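Local coordinates for protein CRISPR-associated endoribonuclease Cas6 1 (Methanocaldococcus jannaschii DSM 2661, PDB 5YI6) that probably acts as a CRISPR-associated endoribonuclease, binding RNA and cutting CRISPR transcripts into the short CRISPR RNAs used in antiviral defence, at residues M5-T13 and V109-L119; N165-Y174 and L217-E228. All coordinates share one frame; numbering follows the deposited sequence.

In the fold
Contact 1 pairs strands 5-12 and 109-118 in the five-stranded antiparallel sheet of the N-terminal half. Contact 2 packs helices 158-174 and 215-224 and follows along the chain, opening after contact 1 has closed. The topology of each half is consistent with the two ferredoxin-like domains expected of Cas6: helix 88-101 lies against the first sheet, while Leu166 and Leu217 of contact 2 rest on Phe182 of strand 182-195 in the second. The centres lie about 24 Å apart, on opposite sides of the chain's centre. Even so, Arg6 joins them directly: its NE forms a 2.9 Å salt bridge to Glu223 OE1, tying strand 5-12 to the end of helix 215-224 across the domain boundary.

Contact 1 of 2, residues M5-T13 and V109-L119. With PO4 (phosphate ion), chain G.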
loop_
_atom_site.group_PDB
_atom_site.type_symbol
_atom_site.label_atom_id
_atom_site.label_comp_id
_atom_site.label_asym_id
_atom_site.label_seq_id
_atom_site.Cartn_x
_atom_site.Cartn_y
_atom_site.Cartn_z
ATOM N N MET A 5 -10.388 -0.482 8.386
ATOM C CA MET A 5 -10.733 0.857 7.947
ATOM C C MET A 5 -9.813 1.248 6.802
ATOM O O MET A 5 -8.609 0.943 6.826
ATOM C CB MET A 5 -10.622 1.882 9.080
ATOM C CG MET A 5 -11.136 3.261 8.691
ATOM S SD MET A 5 -11.142 4.276 10.178
ATOM C CE MET A 5 -11.978 5.735 9.521
ATOM N N ARG A 6 -10.409 1.885 5.795
ATOM C CA ARG A 6 -9.688 2.485 4.679
ATOM C C ARG A 6 -10.052 3.964 4.598
ATOM O O ARG A 6 -11.231 4.324 4.708
ATOM C CB ARG A 6 -10.029 1.798 3.346
ATOM C CG ARG A 6 -9.387 2.520 2.128
ATOM C CD ARG A 6 -9.654 1.778 0.804
ATOM N NE ARG A 6 -9.020 0.445 0.836
ATOM C CZ ARG A 6 -8.505 -0.161 -0.233
ATOM N NH1 ARG A 6 -8.562 0.427 -1.431
ATOM N NH2 ARG A 6 -7.916 -1.358 -0.114
ATOM N N ILE A 7 -9.045 4.825 4.398
ATOM C CA ILE A 7 -9.298 6.245 4.214
ATOM C C ILE A 7 -8.582 6.729 2.959
ATOM O O ILE A 7 -7.573 6.173 2.506
ATOM C CB ILE A 7 -8.900 7.122 5.426
ATOM C CG1 ILE A 7 -7.422 7.017 5.724
ATOM C CG2 ILE A 7 -9.717 6.732 6.723
ATOM C CD1 ILE A 7 -6.567 8.085 5.103
ATOM N N GLU A 8 -9.165 7.739 2.374
ATOM C CA GLU A 8 -8.575 8.519 1.296
ATOM C C GLU A 8 -8.143 9.872 1.857
ATOM O O GLU A 8 -8.990 10.709 2.192
ATOM C CB GLU A 8 -9.621 8.677 0.200
ATOM C CG GLU A 8 -9.155 9.659 -0.913
ATOM C CD GLU A 8 -10.299 10.018 -1.824
ATOM O OE1 GLU A 8 -10.921 11.092 -1.635
ATOM O OE2 GLU A 8 -10.577 9.214 -2.727
ATOM N N LEU A 9 -6.838 10.118 1.927
ATOM C CA LEU A 9 -6.345 11.417 2.343
ATOM C C LEU A 9 -6.363 12.325 1.138
ATOM O O LEU A 9 -5.712 12.016 0.130
ATOM C CB LEU A 9 -4.914 11.406 2.866
ATOM C CG LEU A 9 -4.465 11.053 4.245
ATOM C CD1 LEU A 9 -2.964 11.455 4.328
ATOM C CD2 LEU A 9 -5.341 11.834 5.223
ATOM N N GLU A 10 -7.073 13.449 1.265
ATOM C CA GLU A 10 -7.152 14.433 0.195
ATOM C C GLU A 10 -6.039 15.444 0.403
ATOM O O GLU A 10 -6.034 16.161 1.410
ATOM C CB GLU A 10 -8.533 15.110 0.232
ATOM C CG GLU A 10 -9.655 14.063 0.204
ATOM C CD GLU A 10 -11.069 14.665 0.149
ATOM O OE1 GLU A 10 -11.214 15.899 0.195
ATOM O OE2 GLU A 10 -12.024 13.881 0.075
ATOM N N LEU A 11 -5.097 15.497 -0.533
ATOM C CA LEU A 11 -3.914 16.325 -0.423
ATOM C C LEU A 11 -3.990 17.462 -1.433
ATOM O O LEU A 11 -4.571 17.305 -2.510
ATOM C CB LEU A 11 -2.637 15.505 -0.683
ATOM C CG LEU A 11 -2.465 14.251 0.188
ATOM C CD1 LEU A 11 -1.235 13.431 -0.267
ATOM C CD2 LEU A 11 -2.286 14.675 1.626
ATOM N N GLN A 12 -3.332 18.574 -1.110
ATOM C CA GLN A 12 -3.354 19.736 -2.009
ATOM C C GLN A 12 -1.972 20.356 -2.032
ATOM O O GLN A 12 -1.438 20.702 -0.969
ATOM C CB GLN A 12 -4.395 20.766 -1.531
ATOM C CG GLN A 12 -4.413 22.062 -2.352
ATOM C CD GLN A 12 -5.254 21.922 -3.590
ATOM O OE1 GLN A 12 -6.468 21.799 -3.492
ATOM N NE2 GLN A 12 -4.625 21.957 -4.764
ATOM N N THR A 13 -1.388 20.479 -3.222
ATOM C CA THR A 13 -0.138 21.217 -3.412
ATOM C C THR A 13 -0.386 22.299 -4.474
ATOM O O THR A 13 -1.530 22.573 -4.833
ATOM C CB THR A 13 1.005 20.277 -3.788
ATOM O OG1 THR A 13 2.242 21.006 -3.781
ATOM C CG2 THR A 13 0.791 19.642 -5.177
ATOM N N VAL A 109 7.923 17.896 -2.953
ATOM C CA VAL A 109 6.552 18.387 -3.084
ATOM C C VAL A 109 5.940 18.497 -1.703
ATOM O O VAL A 109 5.920 17.520 -0.953
ATOM C CB VAL A 109 5.696 17.463 -3.972
ATOM C CG1 VAL A 109 4.250 17.976 -3.986
ATOM C CG2 VAL A 109 6.315 17.315 -5.396
ATOM N N GLU A 110 5.405 19.663 -1.379
ATOM C CA GLU A 110 4.731 19.910 -0.116
ATOM C C GLU A 110 3.215 19.878 -0.311
ATOM O O GLU A 110 2.673 20.639 -1.124
ATOM C CB GLU A 110 5.154 21.274 0.435
ATOM C CG GLU A 110 4.647 21.552 1.814
ATOM C CD GLU A 110 5.476 20.827 2.852
ATOM O OE1 GLU A 110 6.666 20.549 2.568
ATOM O OE2 GLU A 110 4.934 20.510 3.931
ATOM N N PHE A 111 2.522 19.018 0.440
ATOM C CA PHE A 111 1.066 18.928 0.419
ATOM C C PHE A 111 0.457 19.477 1.700
ATOM O O PHE A 111 0.995 19.280 2.795
ATOM C CB PHE A 111 0.604 17.462 0.281
ATOM C CG PHE A 111 1.020 16.819 -0.977
ATOM C CD1 PHE A 111 0.278 17.001 -2.139
ATOM C CD2 PHE A 111 2.119 15.960 -0.999
ATOM C CE1 PHE A 111 0.643 16.384 -3.322
ATOM C CE2 PHE A 111 2.498 15.336 -2.177
ATOM C CZ PHE A 111 1.763 15.528 -3.349
ATOM N N PHE A 112 -0.701 20.110 1.570
ATOM C CA PHE A 112 -1.604 20.282 2.692
ATOM C C PHE A 112 -2.497 19.057 2.792
ATOM O O PHE A 112 -2.982 18.555 1.778
ATOM C CB PHE A 112 -2.483 21.524 2.510
ATOM C CG PHE A 112 -1.722 22.817 2.550
ATOM C CD1 PHE A 112 -1.454 23.441 3.758
ATOM C CD2 PHE A 112 -1.275 23.415 1.380
ATOM C CE1 PHE A 112 -0.754 24.643 3.799
ATOM C CE2 PHE A 112 -0.570 24.609 1.421
ATOM C CZ PHE A 112 -0.313 25.222 2.634
ATOM N N VAL A 113 -2.697 18.565 4.014
ATOM C CA VAL A 113 -3.605 17.447 4.285
ATOM C C VAL A 113 -4.966 18.051 4.623
ATOM O O VAL A 113 -5.168 18.541 5.726
ATOM C CB VAL A 113 -3.092 16.562 5.432
ATOM C CG1 VAL A 113 -4.068 15.370 5.638
ATOM C CG2 VAL A 113 -1.656 16.080 5.142
ATOM N N ARG A 114 -5.914 17.981 3.677
ATOM C CA ARG A 114 -7.177 18.712 3.785
ATOM C C ARG A 114 -8.230 17.958 4.596
ATOM O O ARG A 114 -8.876 18.542 5.462
ATOM C CB ARG A 114 -7.719 19.005 2.380
ATOM C CG ARG A 114 -6.802 19.950 1.576
ATOM C CD ARG A 114 -6.635 21.294 2.283
ATOM N NE ARG A 114 -6.050 22.307 1.395
ATOM C CZ ARG A 114 -5.465 23.429 1.809
ATOM N NH1 ARG A 114 -5.387 23.698 3.115
ATOM N NH2 ARG A 114 -4.950 24.278 0.919
ATOM N N LYS A 115 -8.480 16.693 4.265
ATOM C CA LYS A 115 -9.578 15.891 4.816
ATOM C C LYS A 115 -9.209 14.420 4.673
ATOM O O LYS A 115 -8.363 14.056 3.848
ATOM C CB LYS A 115 -10.899 16.112 4.064
ATOM C CG LYS A 115 -11.326 17.530 3.836
ATOM C CD LYS A 115 -12.657 17.571 3.128
ATOM C CE LYS A 115 -13.070 19.038 2.863
ATOM N NZ LYS A 115 -14.359 19.100 2.180
ATOM N N ALA A 116 -9.907 13.564 5.416
ATOM C CA ALA A 116 -9.741 12.127 5.238
ATOM C C ALA A 116 -11.116 11.528 4.997
ATOM O O ALA A 116 -11.946 11.471 5.918
ATOM C CB ALA A 116 -9.082 11.484 6.479
ATOM N N LYS A 117 -11.320 10.988 3.796
ATOM C CA LYS A 117 -12.609 10.439 3.405
ATOM C C LYS A 117 -12.668 8.969 3.815
ATOM O O LYS A 117 -11.731 8.204 3.554
ATOM C CB LYS A 117 -12.799 10.603 1.893
ATOM C CG LYS A 117 -14.077 9.951 1.354
ATOM C CD LYS A 117 -14.109 10.029 -0.164
ATOM C CE LYS A 117 -15.318 9.306 -0.745
ATOM N NZ LYS A 117 -15.298 9.396 -2.263
ATOM N N ILE A 118 -13.748 8.584 4.476
ATOM C CA ILE A 118 -13.903 7.199 4.926
ATOM C C ILE A 118 -14.406 6.338 3.775
ATOM O O ILE A 118 -15.387 6.688 3.116
ATOM C CB ILE A 118 -14.876 7.130 6.110
ATOM C CG1 ILE A 118 -14.328 7.934 7.295
ATOM C CG2 ILE A 118 -15.192 5.635 6.483
ATOM C CD1 ILE A 118 -15.419 8.237 8.344
ATOM N N LEU A 119 -13.746 5.200 3.529
ATOM C CA LEU A 119 -14.115 4.308 2.429
ATOM C C LEU A 119 -14.565 2.981 3.025
ATOM O O LEU A 119 -13.719 2.119 3.351
ATOM C CB LEU A 119 -12.944 4.102 1.463
ATOM C CG LEU A 119 -12.482 5.422 0.823
ATOM C CD1 LEU A 119 -11.225 5.242 -0.028
ATOM C CD2 LEU A 119 -13.593 5.979 -0.043
HETATM P P PO4 G . -13.703 12.742 -3.356
HETATM O O1 PO4 G . -12.809 11.524 -3.346
HETATM O O2 PO4 G . -13.100 13.929 -2.701
HETATM O O3 PO4 G . -15.009 12.395 -2.713
HETATM O O4 PO4 G . -13.907 13.126 -4.814
HETATM O O HOH W 1 -13.219 1.380 5.731
HETATM O O HOH W 2 -13.129 8.033 -3.419
HETATM O O HOH W 3 5.451 21.930 -3.143
#
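Arg6 to Gln12 pair with Phe112 to Leu119 as antiparallel neighbours, the first and last strands of a ferredoxin-like βαββαβ domain, with strand axes at 155°. Backbone bonds run from Leu119 N to Arg6 O at one end to Phe112 N to Gln12 O at the other. Midway a classic beta bulge sets Arg114 and Lys115 opposite Glu10: Arg114 N reaches Glu10 O at 2.9 Å and Glu10 N reaches Lys115 O at 3.0 Å. The extra residue shifts the register, so Leu9 faces Ala116 but Leu11 faces Val113.

Apolar contacts occupy the side that carries Ile7, Leu9 and Leu11, where Ile7 and Ala116 also meet helix 88-101. Leu9 CD2 lies 3.8 Å from Val113 CG1 and also touches Ala116 CB. Leu11 CD1 makes a CH-pi contact over one face of the Phe111 ring, 4.2 Å from its centroid, while Val109 CG1 covers the opposite face.

Charged groups gather on the other side around a phosphate, probably from the crystallisation liquor. Lys117, extended with CG anti to N (chi1 175°), brings NZ 3.0 Å from phosphate O3, and a water links NZ to Glu8 OE2. That carboxylate also forms a salt bridge to Arg63, which binds the phosphate too. At the far end, Thr13 OG1 donates to Glu110 O at 2.7 Å, approaching from above the carbonyl plane.

Contact 2 of 2, residues N165-Y174 and L217-E228; sequences NLKKKYEAFY and LIKFGYECGFGE
Helices 165-174 and 217-224 cross almost perpendicularly: their axes make an angle of 84° and approach to 10.1 Å. The backbones come closest where Asn165 lies beside Gly227 and Leu166 beside Gly221. Helix 217-224 then ends at Gly225, whose positive phi (102°) turns the chain into an extended run that passes the Asn165 and Lys169 side chains.

The Leu166 side chain lies against those of Leu217 and Phe220, which point the opposite way. Leu166 CD1 rests 3.5 Å from Gly221 CA, where no side chain intervenes, and its CD2 meets Leu217 CD1 at 3.9 Å. Phe220 is a knob in a hole formed by Leu166, Lys169, Tyr170 and Tyr174. With CG anti to N (chi1 178°), its ring reaches the backbone of the first helix, bringing CE2 within 3.3 Å of Tyr170 N. The Tyr170 ring presents its edge to one face of Phe220, with centroids 5.4 Å apart; Cys224 CB covers the opposite face. Tyr174 CE2 completes the aromatic cluster at Phe220 CD1.

Gly225-Phe226-Gly227 fits the start of the glycine-rich loop characteristic of the Cas6 and wider RAMP families. Lys169, bent at its last two torsions, binds two of its carbonyls: NZ donates to Gly225 O at 2.7 Å and to Gly227 O at 2.8 Å. Asn165 OD1 and Asn230 OD1 are further acceptors, four oxygens for three N-H groups, so at least one hydrogen is probably shared; a water joins Asn165 OD1 to Gly227 N.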
loop_
_atom_site.group_PDB
_atom_site.type_symbol
_atom_site.label_atom_id
_atom_site.label_comp_id
_atom_site.label_asym_id
_atom_site.label_seq_id
_atom_site.Cartn_x
_atom_site.Cartn_y
_atom_site.Cartn_z
ATOM N N ASN A 165 1.420 -16.176 1.853
ATOM C CA ASN A 165 1.729 -14.939 2.540
ATOM C C ASN A 165 0.475 -14.376 3.207
ATOM O O ASN A 165 0.512 -13.981 4.383
ATOM C CB ASN A 165 2.305 -13.916 1.553
ATOM C CG ASN A 165 2.340 -12.522 2.153
ATOM O OD1 ASN A 165 1.344 -11.785 2.110
ATOM N ND2 ASN A 165 3.462 -12.179 2.750
ATOM N N LEU A 166 -0.655 -14.342 2.469
ATOM C CA LEU A 166 -1.858 -13.747 3.055
ATOM C C LEU A 166 -2.345 -14.553 4.252
ATOM O O LEU A 166 -2.736 -13.986 5.272
ATOM C CB LEU A 166 -2.988 -13.633 2.021
ATOM C CG LEU A 166 -4.123 -12.672 2.451
ATOM C CD1 LEU A 166 -3.561 -11.260 2.584
ATOM C CD2 LEU A 166 -5.310 -12.707 1.492
ATOM N N LYS A 167 -2.325 -15.888 4.141
ATOM C CA LYS A 167 -2.795 -16.724 5.245
ATOM C C LYS A 167 -1.889 -16.575 6.473
ATOM O O LYS A 167 -2.379 -16.474 7.613
ATOM C CB LYS A 167 -2.860 -18.181 4.783
ATOM C CG LYS A 167 -3.913 -18.409 3.666
ATOM C CD LYS A 167 -3.832 -19.838 3.109
ATOM C CE LYS A 167 -4.957 -20.135 2.111
ATOM N NZ LYS A 167 -4.804 -21.463 1.420
ATOM N N LYS A 168 -0.570 -16.523 6.260
ATOM C CA LYS A 168 0.329 -16.337 7.401
ATOM C C LYS A 168 0.136 -14.974 8.058
ATOM O O LYS A 168 0.174 -14.863 9.288
ATOM C CB LYS A 168 1.773 -16.507 6.948
ATOM C CG LYS A 168 2.126 -17.948 6.579
ATOM C CD LYS A 168 3.560 -18.038 6.068
ATOM C CE LYS A 168 3.839 -19.375 5.392
ATOM N NZ LYS A 168 4.967 -19.265 4.412
ATOM N N LYS A 169 -0.041 -13.921 7.253
ATOM C CA LYS A 169 -0.299 -12.587 7.797
ATOM C C LYS A 169 -1.601 -12.550 8.558
ATOM O O LYS A 169 -1.694 -11.899 9.602
ATOM C CB LYS A 169 -0.348 -11.510 6.672
ATOM C CG LYS A 169 0.975 -11.123 6.109
ATOM C CD LYS A 169 0.836 -9.795 5.255
ATOM C CE LYS A 169 -0.373 -9.862 4.306
ATOM N NZ LYS A 169 -0.052 -9.125 3.008
ATOM N N TYR A 170 -2.635 -13.237 8.038
ATOM C CA TYR A 170 -3.903 -13.330 8.748
ATOM C C TYR A 170 -3.683 -13.908 10.155
ATOM O O TYR A 170 -4.177 -13.361 11.147
ATOM C CB TYR A 170 -4.890 -14.206 7.964
ATOM C CG TYR A 170 -6.234 -14.314 8.600
ATOM C CD1 TYR A 170 -7.296 -13.535 8.156
ATOM C CD2 TYR A 170 -6.461 -15.202 9.665
ATOM C CE1 TYR A 170 -8.536 -13.624 8.739
ATOM C CE2 TYR A 170 -7.685 -15.288 10.255
ATOM C CZ TYR A 170 -8.726 -14.498 9.790
ATOM O OH TYR A 170 -9.964 -14.571 10.380
ATOM N N GLU A 171 -2.958 -15.025 10.239
ATOM C CA GLU A 171 -2.721 -15.625 11.551
ATOM C C GLU A 171 -1.866 -14.718 12.424
ATOM O O GLU A 171 -2.070 -14.660 13.643
ATOM C CB GLU A 171 -2.064 -17.013 11.418
ATOM C CG GLU A 171 -2.956 -17.965 10.663
ATOM C CD GLU A 171 -2.504 -19.417 10.731
ATOM O OE1 GLU A 171 -1.339 -19.690 11.123
ATOM O OE2 GLU A 171 -3.335 -20.270 10.366
ATOM N N ALA A 172 -0.895 -14.017 11.829
ATOM C CA ALA A 172 -0.032 -13.140 12.626
ATOM C C ALA A 172 -0.809 -11.954 13.164
ATOM O O ALA A 172 -0.557 -11.502 14.290
ATOM C CB ALA A 172 1.168 -12.648 11.808
ATOM N N PHE A 173 -1.768 -11.435 12.390
ATOM C CA PHE A 173 -2.527 -10.269 12.861
ATOM C C PHE A 173 -3.608 -10.659 13.856
ATOM O O PHE A 173 -3.763 -10.003 14.895
ATOM C CB PHE A 173 -3.194 -9.519 11.709
ATOM C CG PHE A 173 -4.012 -8.357 12.172
ATOM C CD1 PHE A 173 -3.374 -7.205 12.619
ATOM C CD2 PHE A 173 -5.398 -8.409 12.191
ATOM C CE1 PHE A 173 -4.119 -6.096 13.075
ATOM C CE2 PHE A 173 -6.161 -7.308 12.642
ATOM C CZ PHE A 173 -5.508 -6.139 13.075
ATOM N N TYR A 174 -4.389 -11.708 13.538
ATOM C CA TYR A 174 -5.537 -12.055 14.363
ATOM C C TYR A 174 -5.193 -13.009 15.501
ATOM O O TYR A 174 -5.998 -13.123 16.433
ATOM C CB TYR A 174 -6.657 -12.704 13.512
ATOM C CG TYR A 174 -7.387 -11.666 12.690
ATOM C CD1 TYR A 174 -8.153 -10.685 13.318
ATOM C CD2 TYR A 174 -7.277 -11.641 11.299
ATOM C CE1 TYR A 174 -8.815 -9.703 12.582
ATOM C CE2 TYR A 174 -7.953 -10.657 10.547
ATOM C CZ TYR A 174 -8.692 -9.696 11.202
ATOM O OH TYR A 174 -9.370 -8.700 10.505
ATOM N N LEU A 217 -11.262 -13.680 4.170
ATOM C CA LEU A 217 -9.837 -13.700 3.859
ATOM C C LEU A 217 -9.498 -12.682 2.767
ATOM O O LEU A 217 -8.464 -12.007 2.832
ATOM C CB LEU A 217 -9.409 -15.104 3.446
ATOM C CG LEU A 217 -7.929 -15.316 3.098
ATOM C CD1 LEU A 217 -7.010 -14.830 4.223
ATOM C CD2 LEU A 217 -7.662 -16.794 2.798
ATOM N N ILE A 218 -10.318 -12.615 1.718
ATOM C CA ILE A 218 -10.079 -11.602 0.680
ATOM C C ILE A 218 -10.133 -10.202 1.278
ATOM O O ILE A 218 -9.311 -9.336 0.944
ATOM C CB ILE A 218 -11.095 -11.781 -0.471
ATOM C CG1 ILE A 218 -10.875 -13.153 -1.138
ATOM C CG2 ILE A 218 -10.954 -10.637 -1.495
ATOM C CD1 ILE A 218 -12.015 -13.541 -2.119
ATOM N N LYS A 219 -11.092 -9.965 2.181
ATOM C CA LYS A 219 -11.259 -8.679 2.848
ATOM C C LYS A 219 -10.027 -8.325 3.670
ATOM O O LYS A 219 -9.628 -7.155 3.740
ATOM C CB LYS A 219 -12.498 -8.741 3.745
ATOM C CG LYS A 219 -12.669 -7.588 4.684
ATOM C CD LYS A 219 -13.952 -7.709 5.506
ATOM C CE LYS A 219 -14.112 -6.503 6.423
ATOM N NZ LYS A 219 -13.019 -6.371 7.429
ATOM N N PHE A 220 -9.411 -9.330 4.308
ATOM C CA PHE A 220 -8.148 -9.068 4.989
ATOM C C PHE A 220 -7.058 -8.636 4.009
ATOM O O PHE A 220 -6.318 -7.694 4.285
ATOM C CB PHE A 220 -7.701 -10.309 5.775
ATOM C CG PHE A 220 -6.387 -10.147 6.459
ATOM C CD1 PHE A 220 -6.288 -9.404 7.630
ATOM C CD2 PHE A 220 -5.232 -10.782 5.932
ATOM C CE1 PHE A 220 -5.034 -9.253 8.290
ATOM C CE2 PHE A 220 -3.967 -10.637 6.574
ATOM C CZ PHE A 220 -3.883 -9.890 7.766
ATOM N N GLY A 221 -6.933 -9.305 2.861
ATOM C CA GLY A 221 -5.970 -8.819 1.863
ATOM C C GLY A 221 -6.319 -7.422 1.352
ATOM O O GLY A 221 -5.441 -6.593 1.097
ATOM N N TYR A 222 -7.608 -7.138 1.233
ATOM C CA TYR A 222 -8.052 -5.829 0.768
ATOM C C TYR A 222 -7.610 -4.721 1.720
ATOM O O TYR A 222 -7.216 -3.638 1.282
ATOM C CB TYR A 222 -9.572 -5.846 0.610
ATOM C CG TYR A 222 -10.080 -4.696 -0.231
ATOM C CD1 TYR A 222 -10.035 -4.772 -1.624
ATOM C CD2 TYR A 222 -10.594 -3.558 0.367
ATOM C CE1 TYR A 222 -10.516 -3.687 -2.425
ATOM C CE2 TYR A 222 -11.092 -2.474 -0.402
ATOM C CZ TYR A 222 -11.017 -2.558 -1.803
ATOM O OH TYR A 222 -11.492 -1.527 -2.587
ATOM N N GLU A 223 -7.679 -4.956 3.031
ATOM C CA GLU A 223 -7.308 -3.858 3.935
ATOM C C GLU A 223 -5.863 -3.931 4.450
ATOM O O GLU A 223 -5.294 -2.906 4.814
ATOM C CB GLU A 223 -8.328 -3.728 5.063
ATOM C CG GLU A 223 -9.782 -3.390 4.502
ATOM C CD GLU A 223 -9.957 -2.064 3.611
ATOM O OE1 GLU A 223 -9.027 -1.567 2.934
ATOM O OE2 GLU A 223 -11.086 -1.515 3.567
ATOM N N CYS A 224 -5.246 -5.094 4.460
ATOM C CA CYS A 224 -3.856 -5.215 4.904
ATOM C C CYS A 224 -2.866 -5.063 3.755
ATOM O O CYS A 224 -1.715 -4.660 3.979
ATOM C CB CYS A 224 -3.628 -6.587 5.554
ATOM S SG CYS A 224 -1.991 -6.735 6.410
ATOM N N GLY A 225 -3.294 -5.372 2.546
ATOM C CA GLY A 225 -2.437 -5.442 1.381
ATOM C C GLY A 225 -2.120 -6.892 1.037
ATOM O O GLY A 225 -2.176 -7.786 1.887
ATOM N N PHE A 226 -1.815 -7.128 -0.232
ATOM C CA PHE A 226 -1.334 -8.403 -0.734
ATOM C C PHE A 226 0.192 -8.386 -0.768
ATOM O O PHE A 226 0.823 -7.332 -0.871
ATOM C CB PHE A 226 -1.917 -8.694 -2.142
ATOM C CG PHE A 226 -3.377 -9.074 -2.116
ATOM C CD1 PHE A 226 -3.744 -10.428 -2.087
ATOM C CD2 PHE A 226 -4.373 -8.103 -2.056
ATOM C CE1 PHE A 226 -5.067 -10.806 -2.042
ATOM C CE2 PHE A 226 -5.715 -8.449 -1.997
ATOM C CZ PHE A 226 -6.083 -9.807 -1.980
ATOM N N GLY A 227 0.801 -9.579 -0.643
ATOM C CA GLY A 227 2.264 -9.584 -0.747
ATOM C C GLY A 227 2.943 -9.007 0.488
ATOM O O GLY A 227 2.335 -8.802 1.522
ATOM N N GLU A 228 4.226 -8.679 0.325
ATOM C CA GLU A 228 5.094 -8.285 1.427
ATOM C C GLU A 228 5.344 -6.777 1.446
ATOM O O GLU A 228 4.957 -6.055 0.532
ATOM C CB GLU A 228 6.432 -9.032 1.340
ATOM C CG GLU A 228 6.252 -10.520 1.417
ATOM C CD GLU A 228 7.560 -11.244 1.137
ATOM O OE1 GLU A 228 8.494 -11.104 1.952
ATOM O OE2 GLU A 228 7.657 -11.923 0.118
HETATM O O HOH W 4 -0.376 -11.929 0.156
#